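Local coordinates for P43 (Trichuris muris, PDB 6QIX), which tethers to matrix and inhibits interleukin-13 function as the major secreted protein of the whipworm parasite, at residues A[122-127]-A[322-327]; A[195-201]-A[245-250]. One frame throughout, in Å; residues are numbered along the deposited sequence.

Contact 1: residues A[122-127]-A[322-327]; sequences AFINEK and AKMLMQ
Phe123 lays one face of its ring over Ala322. The methyl CB of Ala322 is 3.4 Å from the ring centroid and 10° off the normal, a CH-pi contact. Phe123 has chi1 p and chi2 near 90°. Met326 SD lies at the ring edge, 5.4 Å from the centroid, a Met-aromatic contact. Met326 is m at all three chi angles, and its curled chain carries CE across to 3.8 Å from Phe123 O. The backbone of 122-127 makes a type I turn from Phe123 to Glu126, with Glu126 N bonded to Phe123 O at 3.1 Å, and leads into helix 126-129. CA atoms pair Phe123 with Lys323 at 5.7 Å and Glu126 with Met326 at 6.6 Å. One hydrogen bond crosses the contact: Gln327 NE2 to Glu126 OE1, 3.0 Å. Gln327 NE2 also donates to Lys323 O at 2.9 Å, so the amide holds both the carboxylate and its own helical turn. Glu126 also forms a salt bridge with Lys129. This small apolar core with a polar side joins the turn at 123-126 to residues 322-327, in and beyond helix 315-325. Helix 292-310 packs on Ala322 and Met326 through Phe304 and Trp301, and strand 262-268 touches Met324.

Contact 2: residues A[195-201]-A[245-250]; sequences SEWSECL and SFRVKC
This is a backbone-paired contact between an extended irregular segment, 195-201, and strand 246-252, which pairs with strand 262-268. They run antiparallel, with 195-201 at phi -64 to -93° and psi 124 to 173°. Three of its residues span two of the strand. Ser195 N donates to Cys250 O (2.9 Å), Ser198 N to Val248 O (2.9 Å) and Leu201 N to Phe246 O (2.8 Å). Ser195 OG and Ser198 OG, both chi1 p, accept from Cys250 N (2.8 Å) and Val248 N (3.0 Å); Ser245 OG donates to Leu201 O (2.8 Å). Lys249 CE and NZ lie 3.5 and 4.0 Å from the centroid of the Trp197 five-membered ring, a CH-pi and cation-pi pair; Lys267 adds another cation-pi contact. Arg247 NH1 bonds Ser198 O at 3.0 Å; its guanidinium covers Cys200 SG and salt-bridges Asp273. Disulfides Cys200-Cys269 and Cys250-Cys216 fix both segments. The rippled segment, its WSEC sequence (197-200) and the sheet pairing resemble a thrombospondin type 1 repeat, with lysines where classical arginines stack.

How the contacts relate
From the N terminus, the chain passes helix 39-49 and strands 79-85, 95-101 and 109-112, a disulfide-rich region, before reaching 122-127. It then runs on to 195-201, forms helix 205-216 and returns as strand 246-252, where contact 2 closes the shorter loop. This adds the segment before helix 205-216 to the two-stranded sheet 246-252/262-268. Helices 292-310 and 315-325 follow, and 322-327 closes the much longer loop of contact 1, joining the region before 128 to the second half of the chain. Contact 2 is therefore nested inside contact 1. Their centres are about 17 Å apart, yet they touch: Gln327 O lies 4.2 Å from Phe246 CE1. Lys266 also links them, through Gln327 O and the Phe246 ring.

Contact 1: residues A[122-127]-A[322-327]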
loop_
_atom_site.group_PDB
_atom_site.type_symbol
_atom_site.label_atom_id
_atom_site.label_comp_id
_atom_site.label_asym_id
_atom_site.label_seq_id
_atom_site.Cartn_x
_atom_site.Cartn_y
_atom_site.Cartn_z
ATOM N N ALA A 122 5.377 -3.632 7.037
ATOM C CA ALA A 122 4.193 -4.413 6.686
ATOM C C ALA A 122 3.244 -3.712 5.734
ATOM O O ALA A 122 2.421 -4.395 5.095
ATOM C CB ALA A 122 3.386 -4.785 7.932
ATOM N N PHE A 123 3.302 -2.394 5.618
ATOM C CA PHE A 123 2.296 -1.712 4.796
ATOM C C PHE A 123 2.891 -0.806 3.729
ATOM O O PHE A 123 2.120 -0.211 2.945
ATOM C CB PHE A 123 1.313 -0.923 5.687
ATOM C CG PHE A 123 1.979 -0.050 6.711
ATOM C CD1 PHE A 123 2.355 1.243 6.384
ATOM C CD2 PHE A 123 2.227 -0.529 7.990
ATOM C CE1 PHE A 123 2.983 2.034 7.288
ATOM C CE2 PHE A 123 2.857 0.264 8.921
ATOM C CZ PHE A 123 3.222 1.561 8.571
ATOM N N ILE A 124 4.227 -0.693 3.640
ATOM C CA ILE A 124 4.794 0.125 2.555
ATOM C C ILE A 124 4.387 -0.414 1.177
ATOM O O ILE A 124 4.346 0.343 0.183
ATOM C CB ILE A 124 6.329 0.243 2.671
ATOM C CG1 ILE A 124 6.986 -1.133 2.683
ATOM C CG2 ILE A 124 6.676 1.040 3.894
ATOM C CD1 ILE A 124 8.460 -1.075 2.989
ATOM N N ASN A 125 4.079 -1.702 1.080
ATOM C CA ASN A 125 3.767 -2.258 -0.232
ATOM C C ASN A 125 2.489 -1.681 -0.825
ATOM O O ASN A 125 2.271 -1.842 -2.030
ATOM C CB ASN A 125 3.708 -3.784 -0.172
ATOM C CG ASN A 125 2.556 -4.333 0.670
ATOM O OD1 ASN A 125 1.840 -3.612 1.386
ATOM N ND2 ASN A 125 2.401 -5.656 0.610
ATOM N N GLU A 126 1.668 -0.997 -0.023
ATOM C CA GLU A 126 0.446 -0.409 -0.555
ATOM C C GLU A 126 0.749 0.586 -1.677
ATOM O O GLU A 126 -0.093 0.811 -2.558
ATOM C CB GLU A 126 -0.349 0.279 0.561
ATOM C CG GLU A 126 -0.977 -0.653 1.586
ATOM C CD GLU A 126 -2.140 -1.524 1.061
ATOM O OE1 GLU A 126 -2.817 -1.148 0.068
ATOM O OE2 GLU A 126 -2.373 -2.607 1.694
ATOM N N LYS A 127 1.925 1.215 -1.639
ATOM C CA LYS A 127 2.304 2.161 -2.689
ATOM C C LYS A 127 2.311 1.494 -4.055
ATOM O O LYS A 127 1.891 2.097 -5.070
ATOM C CB LYS A 127 3.688 2.711 -2.369
ATOM C CG LYS A 127 4.282 3.686 -3.366
ATOM C CD LYS A 127 5.380 4.540 -2.701
ATOM C CE LYS A 127 6.093 5.492 -3.670
ATOM N NZ LYS A 127 6.229 6.884 -3.107
ATOM N N ALA A 322 -2.688 1.238 9.731
ATOM C CA ALA A 322 -1.790 1.882 8.783
ATOM C C ALA A 322 -2.191 1.528 7.349
ATOM O O ALA A 322 -2.048 2.345 6.449
ATOM C CB ALA A 322 -0.346 1.475 9.060
ATOM N N LYS A 323 -2.623 0.281 7.103
ATOM C CA LYS A 323 -3.035 -0.087 5.750
ATOM C C LYS A 323 -4.202 0.762 5.273
ATOM O O LYS A 323 -4.269 1.108 4.078
ATOM C CB LYS A 323 -3.369 -1.589 5.684
ATOM C CG LYS A 323 -2.121 -2.470 5.782
ATOM C CD LYS A 323 -2.480 -3.945 5.883
ATOM C CE LYS A 323 -1.360 -4.768 6.267
ATOM N NZ LYS A 323 -1.810 -6.225 6.323
ATOM N N MET A 324 -5.122 1.113 6.173
ATOM C CA MET A 324 -6.213 2.017 5.814
ATOM C C MET A 324 -5.679 3.431 5.551
ATOM O O MET A 324 -6.041 4.071 4.551
ATOM C CB MET A 324 -7.277 2.024 6.931
ATOM C CG MET A 324 -7.934 0.666 7.223
ATOM S SD MET A 324 -9.114 0.700 8.621
ATOM C CE MET A 324 -10.515 1.559 7.899
ATOM N N LEU A 325 -4.799 3.918 6.429
ATOM C CA LEU A 325 -4.241 5.272 6.275
ATOM C C LEU A 325 -3.482 5.400 4.957
ATOM O O LEU A 325 -3.496 6.475 4.328
ATOM C CB LEU A 325 -3.367 5.590 7.494
ATOM C CG LEU A 325 -3.122 7.028 7.888
ATOM C CD1 LEU A 325 -4.425 7.742 8.189
ATOM C CD2 LEU A 325 -2.199 7.096 9.106
ATOM N N MET A 326 -2.820 4.324 4.512
ATOM C CA MET A 326 -2.158 4.365 3.210
ATOM C C MET A 326 -3.115 4.654 2.052
ATOM O O MET A 326 -2.635 4.940 0.957
ATOM C CB MET A 326 -1.394 3.056 2.904
ATOM C CG MET A 326 -0.157 2.922 3.772
ATOM S SD MET A 326 1.198 3.896 3.450
ATOM C CE MET A 326 1.626 3.422 1.789
ATOM N N GLN A 327 -4.421 4.487 2.253
ATOM C CA GLN A 327 -5.384 4.688 1.173
ATOM C C GLN A 327 -5.763 6.144 1.008
ATOM O O GLN A 327 -6.444 6.489 0.039
ATOM C CB GLN A 327 -6.660 3.879 1.407
ATOM C CG GLN A 327 -6.437 2.442 1.709
ATOM C CD GLN A 327 -5.564 1.754 0.731
ATOM O OE1 GLN A 327 -5.701 1.913 -0.487
ATOM N NE2 GLN A 327 -4.662 0.914 1.256
#

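Contact 2: residues A[195-201]-A[245-250]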
loop_
_atom_site.group_PDB
_atom_site.type_symbol
_atom_site.label_atom_id
_atom_site.label_comp_id
_atom_site.label_asym_id
_atom_site.label_seq_id
_atom_site.Cartn_x
_atom_site.Cartn_y
_atom_site.Cartn_z
ATOM N N SER A 195 -18.335 -5.341 0.695
ATOM C CA SER A 195 -19.288 -4.325 0.290
ATOM C C SER A 195 -19.196 -4.126 -1.208
ATOM O O SER A 195 -18.270 -4.603 -1.853
ATOM C CB SER A 195 -19.018 -3.001 1.008
ATOM O OG SER A 195 -17.772 -2.441 0.626
ATOM N N GLU A 196 -20.144 -3.366 -1.761
ATOM C CA GLU A 196 -19.946 -2.771 -3.080
ATOM C C GLU A 196 -19.013 -1.575 -2.937
ATOM O O GLU A 196 -18.681 -1.148 -1.816
ATOM C CB GLU A 196 -21.249 -2.243 -3.656
ATOM C CG GLU A 196 -22.338 -3.341 -3.780
ATOM C CD GLU A 196 -21.975 -4.447 -4.727
ATOM O OE1 GLU A 196 -21.046 -4.347 -5.553
ATOM O OE2 GLU A 196 -22.673 -5.511 -4.644
ATOM N N TRP A 197 -18.551 -1.051 -4.071
ATOM C CA TRP A 197 -17.777 0.190 -4.028
ATOM C C TRP A 197 -18.654 1.321 -3.508
ATOM O O TRP A 197 -19.826 1.417 -3.859
ATOM C CB TRP A 197 -17.243 0.581 -5.421
ATOM C CG TRP A 197 -16.149 -0.300 -5.930
ATOM C CD1 TRP A 197 -16.218 -1.187 -6.961
ATOM C CD2 TRP A 197 -14.797 -0.365 -5.426
ATOM N NE1 TRP A 197 -15.000 -1.819 -7.101
ATOM C CE2 TRP A 197 -14.121 -1.327 -6.172
ATOM C CE3 TRP A 197 -14.115 0.271 -4.370
ATOM C CZ2 TRP A 197 -12.789 -1.653 -5.937
ATOM C CZ3 TRP A 197 -12.788 -0.055 -4.135
ATOM C CH2 TRP A 197 -12.154 -1.024 -4.905
ATOM N N SER A 198 -18.063 2.203 -2.695
ATOM C CA SER A 198 -18.752 3.416 -2.297
ATOM C C SER A 198 -18.837 4.404 -3.464
ATOM O O SER A 198 -18.281 4.202 -4.521
ATOM C CB SER A 198 -18.043 4.126 -1.150
ATOM O OG SER A 198 -16.794 4.707 -1.592
ATOM N N GLU A 199 -19.568 5.478 -3.237
ATOM C CA GLU A 199 -19.471 6.638 -4.102
ATOM C C GLU A 199 -18.091 7.272 -3.957
ATOM O O GLU A 199 -17.301 6.937 -3.058
ATOM C CB GLU A 199 -20.566 7.646 -3.763
ATOM C CG GLU A 199 -21.947 7.121 -4.111
ATOM C CD GLU A 199 -22.901 8.119 -4.738
ATOM O OE1 GLU A 199 -24.073 7.754 -4.888
ATOM O OE2 GLU A 199 -22.509 9.244 -5.110
ATOM N N CYS A 200 -17.794 8.196 -4.870
ATOM C CA CYS A 200 -16.505 8.860 -4.832
ATOM C C CYS A 200 -16.447 9.737 -3.599
ATOM O O CYS A 200 -17.317 10.583 -3.400
ATOM C CB CYS A 200 -16.285 9.693 -6.093
ATOM S SG CYS A 200 -16.193 8.646 -7.638
ATOM N N LEU A 201 -15.434 9.524 -2.764
ATOM C CA LEU A 201 -15.261 10.263 -1.528
ATOM C C LEU A 201 -14.366 11.474 -1.740
ATOM O O LEU A 201 -13.505 11.482 -2.619
ATOM C CB LEU A 201 -14.651 9.386 -0.446
ATOM C CG LEU A 201 -15.392 8.043 -0.204
ATOM C CD1 LEU A 201 -14.726 7.272 0.902
ATOM C CD2 LEU A 201 -16.848 8.308 0.123
ATOM N N SER A 245 -10.068 11.932 -5.795
ATOM C CA SER A 245 -11.300 11.304 -5.284
ATOM C C SER A 245 -11.249 9.799 -5.517
ATOM O O SER A 245 -10.657 9.319 -6.472
ATOM C CB SER A 245 -12.520 11.930 -5.966
ATOM O OG SER A 245 -13.714 11.474 -5.373
ATOM N N PHE A 246 -11.865 9.036 -4.610
ATOM C CA PHE A 246 -11.716 7.582 -4.633
ATOM C C PHE A 246 -12.904 6.932 -3.963
ATOM O O PHE A 246 -13.564 7.530 -3.106
ATOM C CB PHE A 246 -10.423 7.106 -3.925
ATOM C CG PHE A 246 -10.381 7.444 -2.467
ATOM C CD1 PHE A 246 -10.636 6.481 -1.532
ATOM C CD2 PHE A 246 -10.107 8.723 -2.038
ATOM C CE1 PHE A 246 -10.608 6.769 -0.187
ATOM C CE2 PHE A 246 -10.087 9.006 -0.690
ATOM C CZ PHE A 246 -10.372 8.006 0.241
ATOM N N ARG A 247 -13.138 5.697 -4.369
ATOM C CA ARG A 247 -14.121 4.800 -3.770
ATOM C C ARG A 247 -13.431 3.804 -2.857
ATOM O O ARG A 247 -12.270 3.450 -3.061
ATOM C CB ARG A 247 -14.890 4.044 -4.847
ATOM C CG ARG A 247 -15.455 4.932 -5.956
ATOM C CD ARG A 247 -15.992 4.043 -7.102
ATOM N NE ARG A 247 -16.532 4.805 -8.234
ATOM C CZ ARG A 247 -17.753 5.347 -8.307
ATOM N NH1 ARG A 247 -18.581 5.219 -7.322
ATOM N NH2 ARG A 247 -18.134 6.041 -9.391
ATOM N N VAL A 248 -14.186 3.315 -1.880
ATOM C CA VAL A 248 -13.701 2.276 -0.974
ATOM C C VAL A 248 -14.617 1.056 -1.024
ATOM O O VAL A 248 -15.833 1.141 -1.243
ATOM C CB VAL A 248 -13.561 2.774 0.478
ATOM C CG1 VAL A 248 -12.540 3.974 0.622
ATOM C CG2 VAL A 248 -14.897 3.204 1.004
ATOM N N LYS A 249 -13.993 -0.083 -0.751
ATOM C CA LYS A 249 -14.676 -1.375 -0.604
ATOM C C LYS A 249 -14.168 -2.042 0.659
ATOM O O LYS A 249 -12.963 -2.054 0.898
ATOM C CB LYS A 249 -14.385 -2.263 -1.807
ATOM C CG LYS A 249 -15.062 -3.600 -1.785
ATOM C CD LYS A 249 -14.849 -4.357 -3.086
ATOM C CE LYS A 249 -15.689 -3.772 -4.210
ATOM N NZ LYS A 249 -15.991 -4.751 -5.285
ATOM N N CYS A 250 -15.088 -2.561 1.460
ATOM C CA CYS A 250 -14.809 -3.028 2.822
ATOM C C CYS A 250 -14.967 -4.530 2.868
ATOM O O CYS A 250 -15.917 -5.056 2.290
ATOM C CB CYS A 250 -15.829 -2.492 3.881
ATOM S SG CYS A 250 -16.474 -0.898 3.643
HETATM O O HOH W 1 -17.955 -6.540 -3.953
#